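Local atomic coordinates of BF1531-like N-terminal domain-containing protein (Bacteroides fragilis, PDB entry 3SLR), a protein that binds magnesium through its phosphatase-like domain and may hydrolyse ester bonds, though its substrate and cellular role are unknown. Residues A[78-84]-A[120-126]; A[61-66]-A[111-115]; A[43-47]-A[207-212]. One frame throughout, in Å; residues are numbered along the deposited sequence.

Overall arrangement
After helix 6-12, the chain forms strand 22-29 and helix 34-46, whose end (43-47) meets helix 203-217; contact 3 therefore closes the longest loop, 159 residues, and encloses the other two. Inside, contact 2 opens at helix 61-66 and contact 1 at strand 79-83; they close at helix 104-118 and strand 122-126, respectively, and so cross. Contact 1 joins the central strand, 79-83, of the five-stranded parallel sheet to its inner neighbour 122-126. Its His-84 reaches Glu-62 of contact 2, and its Tyr-126 reaches Thr-210 of contact 3. Contacts 2 and 3, about 14 Å apart at nearest atoms, do not touch: contact 2 joins helices on one face of that sheet, contact 3 helices on the other.

Contact 1: residues A[78-84]-A[120-126]; sequences DYTIIFH and IGRVIYY
Strands 79-83 and 122-126 run parallel, their axes 4.6 Å apart at closest approach and inclined by 19°. Extended backbones (phi/psi -123/114 at Thr-80, -115/124 at Ile-124) pair Tyr-79 with Arg-122, Thr-80 with Val-123, Ile-81 with Ile-124 and Ile-82 with Tyr-125, at CA-CA 4.7 to 5.0 Å. Hydrogen bonds alternate: Arg-122 N to Asp-78 O (3.2 Å), Thr-80 N to Arg-122 O (2.8 Å), Ile-124 N to Thr-80 O (2.8 Å), Ile-82 N to Ile-124 O (2.9 Å) and, weakly, Tyr-126 N to Ile-82 O (3.3 Å). Gly-121, at phi 62°, enters the second strand where a CB would collide with Asp-78 O. As the strands part at their C-terminal ends, a water joins Ile-82 O, His-84 N and Tyr-126 O.

Tyr-79, Ile-81 and Ile-124 turn to the face covered by helix 203-217; Ile-81 CG2 lies 3.5 Å from Tyr-126 CE1. Tyr-126 (m) presents its ring edge to the face of Phe-83 (t), a T-shaped pair with centroids 5.1 Å apart. Thr-80, Ile-82, Val-123 and Tyr-125 occupy the other face, where Tyr-125 (t) brings OH within 2.7 Å of His-84 ND1 in a hydrogen bond; that hydroxyl also bonds Tyr-128. Adjacent parallel strands connected through helices, with helix 104-118 directly before the second, are characteristic of the three-layer alpha/beta architecture of SGNH-hydrolase-like domains, here the FkbH N-terminal domain.

Contact 2: residues A[61-66]-A[111-115]; sequences VERQIM and FVRLL
Two helical segments, 61-66 and 111-115, run in broadly the same direction, inclined by 36°, with axes 11.1 Å apart at closest approach; the nearest CA pair is Ile-65 with Leu-115 at 6.9 Å. Such wide spacing is bridged by side chains. Phe-111 (chi1 t) projects as a knob among Val-61, Glu-62, Ile-65 and Met-66, a selenomethionine. Glu-62 CG lies over its ring face, 4.1 Å from the centroid in a CH-pi contact, while Glu-62 OE2 bonds His-84. Ile-65 CB approaches Phe-111 CZ at 3.9 Å, Val-61 CG1 approaches Phe-111 CE2 at 3.9 Å, and Met-66 SE meets the ring edge, 4.2 Å from Phe-111 CE1. One turn on, Leu-114 (t) sets CD1 4.1 Å from Met-66 SE. Leu-115 (t) brings CD1 to Ile-65 CD1 at 3.9 Å and also touches Val-123 of the sheet. This aromatic knob-into-hole, with its Met-aromatic edge contact, joins two helices on one face of an alpha/beta sandwich.

Contact 3: residues A[43-47]-A[207-212]; sequences EGILR and SSRTID
The C-terminal turn of helix 34-46 meets helix 203-217, Glu-43 CA 6.2 Å from Ser-207 CA and Gly-44 CA 6.0 Å from Ile-211 CA. Glu-43 (chi1 t, chi2 p) points across: its OE1 is 3.1 Å from Ser-207 OG, a hydroxyl that also hydrogen-bonds Pro-204 O, its CG packs 3.4 Å from Ile-211 CG1, and a water connects Glu-43 OE2 with Ser-208 OG. Gly-44 permits close approach: an ideal CB would lie 3.5 Å from Ile-211 CD1. Arg-47 (phi/psi -101/15, chi2 and chi3 p) folds back. Its NH2 forms a salt bridge with Glu-43 OE2 at 3.1 Å, and NH1 another with Asp-212 OD1 at 2.8 Å; Ile-211 CG2 lies over the guanidinium face, 3.6 Å from Arg-47 CZ. Arg-47 NH2 also weakly hydrogen-bonds Ser-208 O (3.4 Å). Asp-212 OD2 accepts a hydrogen bond from Asn-371 ND2. One guanidinium shared by two carboxylates thus offsets part of two negative charges, a salt-bridge network linking the helix end to helix 203-217 beside the apolar Ile-211 contact.

Contact 1: residues A[78-84]-A[120-126]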
loop_
_atom_site.group_PDB
_atom_site.type_symbol
_atom_site.label_atom_id
_atom_site.label_comp_id
_atom_site.label_asym_id
_atom_site.label_seq_id
_atom_site.Cartn_x
_atom_site.Cartn_y
_atom_site.Cartn_z
ATOM N N ASP A 78 -14.554 2.281 -15.596
ATOM C CA ASP A 78 -14.459 1.075 -14.783
ATOM C C ASP A 78 -14.036 1.434 -13.355
ATOM O O ASP A 78 -14.476 0.802 -12.393
ATOM C CB ASP A 78 -13.445 0.118 -15.391
ATOM C CG ASP A 78 -13.858 -0.373 -16.760
ATOM O OD1 ASP A 78 -14.998 -0.863 -16.883
ATOM O OD2 ASP A 78 -13.048 -0.260 -17.704
ATOM N N TYR A 79 -13.182 2.448 -13.234
ATOM C CA TYR A 79 -12.768 2.969 -11.927
ATOM C C TYR A 79 -12.878 4.477 -11.919
ATOM O O TYR A 79 -12.611 5.121 -12.928
ATOM C CB TYR A 79 -11.328 2.560 -11.610
ATOM C CG TYR A 79 -11.185 1.078 -11.402
ATOM C CD1 TYR A 79 -10.977 0.227 -12.472
ATOM C CD2 TYR A 79 -11.286 0.527 -10.132
ATOM C CE1 TYR A 79 -10.862 -1.146 -12.284
ATOM C CE2 TYR A 79 -11.177 -0.837 -9.936
ATOM C CZ TYR A 79 -10.963 -1.665 -11.013
ATOM O OH TYR A 79 -10.851 -3.027 -10.814
ATOM N N THR A 80 -13.273 5.029 -10.776
ATOM C CA THR A 80 -13.373 6.473 -10.588
ATOM C C THR A 80 -12.497 6.853 -9.400
ATOM O O THR A 80 -12.761 6.456 -8.274
ATOM C CB THR A 80 -14.830 6.913 -10.319
ATOM O OG1 THR A 80 -15.624 6.675 -11.492
ATOM C CG2 THR A 80 -14.905 8.396 -9.976
ATOM N N ILE A 81 -11.439 7.598 -9.666
ATOM C CA ILE A 81 -10.524 8.027 -8.626
ATOM C C ILE A 81 -10.831 9.479 -8.299
ATOM O O ILE A 81 -10.787 10.350 -9.174
ATOM C CB ILE A 81 -9.062 7.910 -9.090
ATOM C CG1 ILE A 81 -8.747 6.476 -9.514
ATOM C CG2 ILE A 81 -8.105 8.398 -7.989
ATOM C CD1 ILE A 81 -7.425 6.348 -10.216
ATOM N N ILE A 82 -11.163 9.732 -7.040
ATOM C CA ILE A 82 -11.430 11.095 -6.575
ATOM C C ILE A 82 -10.288 11.546 -5.675
ATOM O O ILE A 82 -9.924 10.849 -4.718
ATOM C CB ILE A 82 -12.736 11.170 -5.749
ATOM C CG1 ILE A 82 -13.916 10.540 -6.507
ATOM C CG2 ILE A 82 -13.027 12.617 -5.314
ATOM C CD1 ILE A 82 -14.362 11.308 -7.734
ATOM N N PHE A 83 -9.734 12.714 -5.972
ATOM C CA PHE A 83 -8.690 13.292 -5.138
ATOM C C PHE A 83 -9.153 14.638 -4.581
ATOM O O PHE A 83 -8.953 15.681 -5.208
ATOM C CB PHE A 83 -7.405 13.474 -5.957
ATOM C CG PHE A 83 -6.218 13.910 -5.139
ATOM C CD1 PHE A 83 -6.257 13.874 -3.748
ATOM C CD2 PHE A 83 -5.057 14.342 -5.771
ATOM C CE1 PHE A 83 -5.153 14.267 -2.997
ATOM C CE2 PHE A 83 -3.951 14.725 -5.043
ATOM C CZ PHE A 83 -3.993 14.693 -3.645
ATOM N N HIS A 84 -9.821 14.593 -3.430
ATOM C CA HIS A 84 -10.101 15.777 -2.621
ATOM C C HIS A 84 -8.917 15.973 -1.676
ATOM O O HIS A 84 -8.628 15.102 -0.853
ATOM C CB HIS A 84 -11.340 15.540 -1.757
ATOM C CG HIS A 84 -12.640 15.827 -2.441
ATOM N ND1 HIS A 84 -13.759 15.043 -2.257
ATOM C CD2 HIS A 84 -13.020 16.840 -3.258
ATOM C CE1 HIS A 84 -14.764 15.544 -2.950
ATOM N NE2 HIS A 84 -14.343 16.639 -3.561
ATOM N N ILE A 120 -21.603 3.763 -10.064
ATOM C CA ILE A 120 -20.833 3.913 -11.301
ATOM C C ILE A 120 -19.427 3.288 -11.238
ATOM O O ILE A 120 -18.453 3.968 -10.930
ATOM C CB ILE A 120 -20.709 5.407 -11.653
ATOM C CG1 ILE A 120 -20.083 5.593 -13.043
ATOM C CG2 ILE A 120 -19.986 6.165 -10.529
ATOM C CD1 ILE A 120 -21.048 5.318 -14.154
ATOM N N GLY A 121 -19.315 2.001 -11.554
ATOM C CA GLY A 121 -18.039 1.314 -11.445
ATOM C C GLY A 121 -17.563 1.328 -10.001
ATOM O O GLY A 121 -18.361 1.520 -9.084
ATOM N N ARG A 122 -16.267 1.116 -9.798
ATOM C CA ARG A 122 -15.683 1.176 -8.460
ATOM C C ARG A 122 -15.076 2.548 -8.216
ATOM O O ARG A 122 -14.541 3.172 -9.132
ATOM C CB ARG A 122 -14.623 0.093 -8.276
ATOM C CG ARG A 122 -15.180 -1.288 -7.969
ATOM C CD ARG A 122 -15.239 -2.152 -9.206
ATOM N NE ARG A 122 -15.561 -3.536 -8.869
ATOM C CZ ARG A 122 -15.448 -4.557 -9.711
ATOM N NH1 ARG A 122 -15.013 -4.357 -10.949
ATOM N NH2 ARG A 122 -15.762 -5.781 -9.309
ATOM N N VAL A 123 -15.176 3.025 -6.982
ATOM C CA VAL A 123 -14.621 4.317 -6.619
ATOM C C VAL A 123 -13.386 4.107 -5.768
ATOM O O VAL A 123 -13.394 3.282 -4.870
ATOM C CB VAL A 123 -15.647 5.160 -5.830
ATOM C CG1 VAL A 123 -14.993 6.415 -5.234
ATOM C CG2 VAL A 123 -16.808 5.524 -6.736
ATOM N N ILE A 124 -12.311 4.814 -6.097
ATOM C CA ILE A 124 -11.132 4.855 -5.241
ATOM C C ILE A 124 -10.976 6.290 -4.736
ATOM O O ILE A 124 -10.894 7.238 -5.525
ATOM C CB ILE A 124 -9.873 4.404 -5.991
ATOM C CG1 ILE A 124 -10.042 2.965 -6.487
ATOM C CG2 ILE A 124 -8.665 4.502 -5.069
ATOM C CD1 ILE A 124 -8.967 2.533 -7.452
ATOM N N TYR A 125 -10.937 6.443 -3.418
ATOM C CA TYR A 125 -11.051 7.758 -2.805
ATOM C C TYR A 125 -9.887 7.967 -1.847
ATOM O O TYR A 125 -9.727 7.200 -0.892
ATOM C CB TYR A 125 -12.390 7.861 -2.057
ATOM C CG TYR A 125 -12.741 9.267 -1.593
ATOM C CD1 TYR A 125 -12.255 9.761 -0.399
ATOM C CD2 TYR A 125 -13.568 10.087 -2.352
ATOM C CE1 TYR A 125 -12.565 11.047 0.029
ATOM C CE2 TYR A 125 -13.890 11.374 -1.937
ATOM C CZ TYR A 125 -13.380 11.847 -0.747
ATOM O OH TYR A 125 -13.693 13.110 -0.327
ATOM N N TYR A 126 -9.050 8.974 -2.116
ATOM C CA TYR A 126 -7.939 9.289 -1.212
ATOM C C TYR A 126 -8.469 9.912 0.068
ATOM O O TYR A 126 -9.204 10.888 0.010
ATOM C CB TYR A 126 -6.937 10.258 -1.864
ATOM C CG TYR A 126 -6.313 9.726 -3.133
ATOM C CD1 TYR A 126 -6.639 10.266 -4.368
ATOM C CD2 TYR A 126 -5.409 8.660 -3.097
ATOM C CE1 TYR A 126 -6.074 9.773 -5.536
ATOM C CE2 TYR A 126 -4.848 8.159 -4.268
ATOM C CZ TYR A 126 -5.181 8.721 -5.481
ATOM O OH TYR A 126 -4.629 8.223 -6.654
HETATM O O HOH W 1 -15.095 -1.889 -12.439
HETATM O O HOH W 2 -10.158 12.146 -2.171
#

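Contact 2: residues A[61-66]-A[111-115]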
loop_
_atom_site.group_PDB
_atom_site.type_symbol
_atom_site.label_atom_id
_atom_site.label_comp_id
_atom_site.label_asym_id
_atom_site.label_seq_id
_atom_site.Cartn_x
_atom_site.Cartn_y
_atom_site.Cartn_z
ATOM N N VAL A 61 -14.905 18.281 -9.472
ATOM C CA VAL A 61 -15.345 17.021 -8.896
ATOM C C VAL A 61 -16.856 17.005 -8.726
ATOM O O VAL A 61 -17.543 16.173 -9.304
ATOM C CB VAL A 61 -14.678 16.746 -7.538
ATOM C CG1 VAL A 61 -15.265 15.495 -6.903
ATOM C CG2 VAL A 61 -13.176 16.596 -7.718
ATOM N N GLU A 62 -17.370 17.940 -7.936
ATOM C CA GLU A 62 -18.802 17.993 -7.668
ATOM C C GLU A 62 -19.587 18.270 -8.952
ATOM O O GLU A 62 -20.608 17.642 -9.213
ATOM C CB GLU A 62 -19.107 19.051 -6.607
ATOM C CG GLU A 62 -18.488 18.755 -5.237
ATOM C CD GLU A 62 -16.988 19.048 -5.181
ATOM O OE1 GLU A 62 -16.480 19.810 -6.033
ATOM O OE2 GLU A 62 -16.320 18.511 -4.277
ATOM N N ARG A 63 -19.088 19.202 -9.753
ATOM C CA ARG A 63 -19.727 19.578 -11.011
ATOM C C ARG A 63 -20.001 18.355 -11.881
ATOM O O ARG A 63 -21.109 18.174 -12.387
ATOM C CB ARG A 63 -18.845 20.585 -11.757
ATOM C CG ARG A 63 -19.004 20.593 -13.269
ATOM C CD ARG A 63 -20.216 21.391 -13.711
ATOM N NE ARG A 63 -20.362 21.387 -15.165
ATOM C CZ ARG A 63 -21.213 22.162 -15.834
ATOM N NH1 ARG A 63 -21.997 23.011 -15.181
ATOM N NH2 ARG A 63 -21.277 22.094 -17.156
ATOM N N GLN A 64 -18.989 17.509 -12.045
ATOM C CA GLN A 64 -19.105 16.345 -12.920
ATOM C C GLN A 64 -19.985 15.250 -12.333
ATOM O O GLN A 64 -20.762 14.617 -13.045
ATOM C CB GLN A 64 -17.718 15.784 -13.234
ATOM C CG GLN A 64 -16.906 16.655 -14.183
ATOM C CD GLN A 64 -17.471 16.642 -15.596
ATOM O OE1 GLN A 64 -17.640 15.584 -16.199
ATOM N NE2 GLN A 64 -17.759 17.822 -16.129
ATOM N N ILE A 65 -19.852 15.019 -11.029
ATOM C CA ILE A 65 -20.612 13.963 -10.372
ATOM C C ILE A 65 -22.099 14.326 -10.245
ATOM O O ILE A 65 -22.966 13.453 -10.325
ATOM C CB ILE A 65 -20.007 13.613 -8.979
ATOM C CG1 ILE A 65 -18.574 13.084 -9.131
ATOM C CG2 ILE A 65 -20.862 12.583 -8.247
ATOM C CD1 ILE A 65 -18.452 11.832 -9.981
HETATM N N MSE A 66 -22.377 15.613 -10.054
HETATM C CA MSE A 66 -23.736 16.106 -9.829
HETATM C C MSE A 66 -24.546 16.210 -11.121
HETATM O O MSE A 66 -25.780 16.209 -11.092
HETATM C CB MSE A 66 -23.706 17.486 -9.159
HETATM C CG MSE A 66 -22.988 17.540 -7.816
HETATM SE SE MSE A 66 -23.839 16.477 -6.419
HETATM C CE MSE A 66 -25.506 17.485 -6.230
ATOM N N PHE A 111 -21.537 14.157 0.397
ATOM C CA PHE A 111 -21.164 14.104 -1.009
ATOM C C PHE A 111 -20.603 12.727 -1.358
ATOM O O PHE A 111 -20.914 12.160 -2.411
ATOM C CB PHE A 111 -20.138 15.170 -1.384
ATOM C CG PHE A 111 -19.663 15.032 -2.799
ATOM C CD1 PHE A 111 -20.486 15.406 -3.852
ATOM C CD2 PHE A 111 -18.426 14.480 -3.081
ATOM C CE1 PHE A 111 -20.073 15.248 -5.169
ATOM C CE2 PHE A 111 -18.002 14.317 -4.398
ATOM C CZ PHE A 111 -18.830 14.706 -5.444
ATOM N N VAL A 112 -19.763 12.194 -0.472
ATOM C CA VAL A 112 -19.200 10.868 -0.702
ATOM C C VAL A 112 -20.297 9.799 -0.814
ATOM O O VAL A 112 -20.263 8.956 -1.719
ATOM C CB VAL A 112 -18.165 10.504 0.371
ATOM C CG1 VAL A 112 -17.694 9.059 0.198
ATOM C CG2 VAL A 112 -16.986 11.462 0.296
ATOM N N ARG A 113 -21.279 9.837 0.084
ATOM C CA ARG A 113 -22.390 8.885 -0.004
ATOM C C ARG A 113 -23.181 9.051 -1.297
ATOM O O ARG A 113 -23.605 8.066 -1.911
ATOM C CB ARG A 113 -23.321 9.014 1.205
ATOM C CG ARG A 113 -22.658 8.604 2.517
ATOM C CD ARG A 113 -23.685 8.299 3.603
ATOM N NE ARG A 113 -24.325 7.002 3.376
ATOM C CZ ARG A 113 -24.940 6.297 4.324
ATOM N NH1 ARG A 113 -25.000 6.771 5.565
ATOM N NH2 ARG A 113 -25.493 5.122 4.035
ATOM N N LEU A 114 -23.378 10.294 -1.712
ATOM C CA LEU A 114 -24.099 10.567 -2.955
ATOM C C LEU A 114 -23.361 9.906 -4.122
ATOM O O LEU A 114 -23.963 9.238 -4.956
ATOM C CB LEU A 114 -24.224 12.078 -3.169
ATOM C CG LEU A 114 -25.032 12.659 -4.338
ATOM C CD1 LEU A 114 -24.320 12.470 -5.671
ATOM C CD2 LEU A 114 -26.446 12.082 -4.378
ATOM N N LEU A 115 -22.051 10.109 -4.162
ATOM C CA LEU A 115 -21.179 9.476 -5.143
ATOM C C LEU A 115 -21.333 7.950 -5.112
ATOM O O LEU A 115 -21.487 7.308 -6.153
ATOM C CB LEU A 115 -19.731 9.878 -4.843
ATOM C CG LEU A 115 -18.581 9.134 -5.520
ATOM C CD1 LEU A 115 -18.588 9.379 -7.014
ATOM C CD2 LEU A 115 -17.269 9.585 -4.905
#

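Contact 3: residues A[43-47]-A[207-212]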
loop_
_atom_site.group_PDB
_atom_site.type_symbol
_atom_site.label_atom_id
_atom_site.label_comp_id
_atom_site.label_asym_id
_atom_site.label_seq_id
_atom_site.Cartn_x
_atom_site.Cartn_y
_atom_site.Cartn_z
ATOM N N GLU A 43 1.962 3.685 -14.358
ATOM C CA GLU A 43 2.022 2.639 -13.340
ATOM C C GLU A 43 1.140 1.455 -13.748
ATOM O O GLU A 43 1.540 0.297 -13.625
ATOM C CB GLU A 43 1.588 3.194 -11.976
ATOM C CG GLU A 43 1.722 2.206 -10.828
ATOM C CD GLU A 43 3.093 2.232 -10.173
ATOM O OE1 GLU A 43 3.606 3.339 -9.899
ATOM O OE2 GLU A 43 3.648 1.145 -9.911
ATOM N N GLY A 44 -0.053 1.751 -14.259
ATOM C CA GLY A 44 -0.975 0.711 -14.670
ATOM C C GLY A 44 -0.399 -0.132 -15.800
ATOM O O GLY A 44 -0.518 -1.358 -15.802
ATOM N N ILE A 45 0.251 0.530 -16.748
ATOM C CA ILE A 45 0.860 -0.170 -17.880
ATOM C C ILE A 45 1.963 -1.111 -17.398
ATOM O O ILE A 45 2.071 -2.251 -17.850
ATOM C CB ILE A 45 1.409 0.830 -18.914
ATOM C CG1 ILE A 45 0.252 1.570 -19.586
ATOM C CG2 ILE A 45 2.281 0.127 -19.943
ATOM C CD1 ILE A 45 0.685 2.676 -20.502
ATOM N N LEU A 46 2.773 -0.637 -16.461
ATOM C CA LEU A 46 3.815 -1.462 -15.872
ATOM C C LEU A 46 3.239 -2.600 -15.040
ATOM O O LEU A 46 3.946 -3.557 -14.723
ATOM C CB LEU A 46 4.762 -0.603 -15.036
ATOM C CG LEU A 46 5.621 0.355 -15.859
ATOM C CD1 LEU A 46 6.379 1.291 -14.936
ATOM C CD2 LEU A 46 6.589 -0.403 -16.759
ATOM N N ARG A 47 1.953 -2.506 -14.701
ATOM C CA ARG A 47 1.263 -3.581 -13.980
ATOM C C ARG A 47 0.404 -4.405 -14.955
ATOM O O ARG A 47 -0.490 -5.150 -14.541
ATOM C CB ARG A 47 0.383 -3.011 -12.861
ATOM C CG ARG A 47 0.293 -3.865 -11.596
ATOM C CD ARG A 47 1.575 -3.828 -10.783
ATOM N NE ARG A 47 1.846 -2.510 -10.194
ATOM C CZ ARG A 47 1.338 -2.072 -9.047
ATOM N NH1 ARG A 47 0.509 -2.835 -8.342
ATOM N NH2 ARG A 47 1.651 -0.851 -8.607
ATOM N N SER A 207 0.817 6.728 -7.178
ATOM C CA SER A 207 0.372 5.939 -8.323
ATOM C C SER A 207 0.484 4.447 -8.019
ATOM O O SER A 207 -0.397 3.664 -8.374
ATOM C CB SER A 207 1.122 6.304 -9.621
ATOM O OG SER A 207 2.530 6.184 -9.489
ATOM N N SER A 208 1.562 4.053 -7.355
ATOM C CA SER A 208 1.765 2.641 -7.063
ATOM C C SER A 208 0.663 2.145 -6.126
ATOM O O SER A 208 0.078 1.093 -6.345
ATOM C CB SER A 208 3.159 2.402 -6.478
ATOM O OG SER A 208 3.380 1.020 -6.265
ATOM N N ARG A 209 0.375 2.917 -5.089
ATOM C CA ARG A 209 -0.668 2.562 -4.126
ATOM C C ARG A 209 -2.071 2.591 -4.731
ATOM O O ARG A 209 -2.979 1.907 -4.246
ATOM C CB ARG A 209 -0.603 3.492 -2.908
ATOM C CG ARG A 209 0.639 3.275 -2.030
ATOM C CD ARG A 209 0.575 1.956 -1.275
ATOM N NE ARG A 209 -0.600 1.909 -0.407
ATOM C CZ ARG A 209 -0.577 2.045 0.917
ATOM N NH1 ARG A 209 0.579 2.210 1.565
ATOM N NH2 ARG A 209 -1.718 2.000 1.599
ATOM N N THR A 210 -2.255 3.394 -5.778
ATOM C CA THR A 210 -3.542 3.450 -6.469
ATOM C C THR A 210 -3.699 2.213 -7.344
ATOM O O THR A 210 -4.737 1.556 -7.334
ATOM C CB THR A 210 -3.653 4.722 -7.317
ATOM O OG1 THR A 210 -3.473 5.851 -6.458
ATOM C CG2 THR A 210 -5.009 4.822 -7.998
ATOM N N ILE A 211 -2.651 1.894 -8.085
ATOM C CA ILE A 211 -2.700 0.721 -8.951
ATOM C C ILE A 211 -2.760 -0.573 -8.129
ATOM O O ILE A 211 -3.377 -1.543 -8.567
ATOM C CB ILE A 211 -1.550 0.695 -9.984
ATOM C CG1 ILE A 211 -1.674 1.866 -10.978
ATOM C CG2 ILE A 211 -1.525 -0.652 -10.737
ATOM C CD1 ILE A 211 -3.010 1.932 -11.762
ATOM N N ASP A 212 -2.159 -0.588 -6.932
ATOM C CA ASP A 212 -2.230 -1.779 -6.082
ATOM C C ASP A 212 -3.695 -2.145 -5.866
ATOM O O ASP A 212 -4.056 -3.325 -5.837
ATOM C CB ASP A 212 -1.603 -1.553 -4.688
ATOM C CG ASP A 212 -0.085 -1.396 -4.715
ATOM O OD1 ASP A 212 0.577 -1.838 -5.680
ATOM O OD2 ASP A 212 0.451 -0.820 -3.736
HETATM O O HOH W 3 5.199 0.109 -8.047
#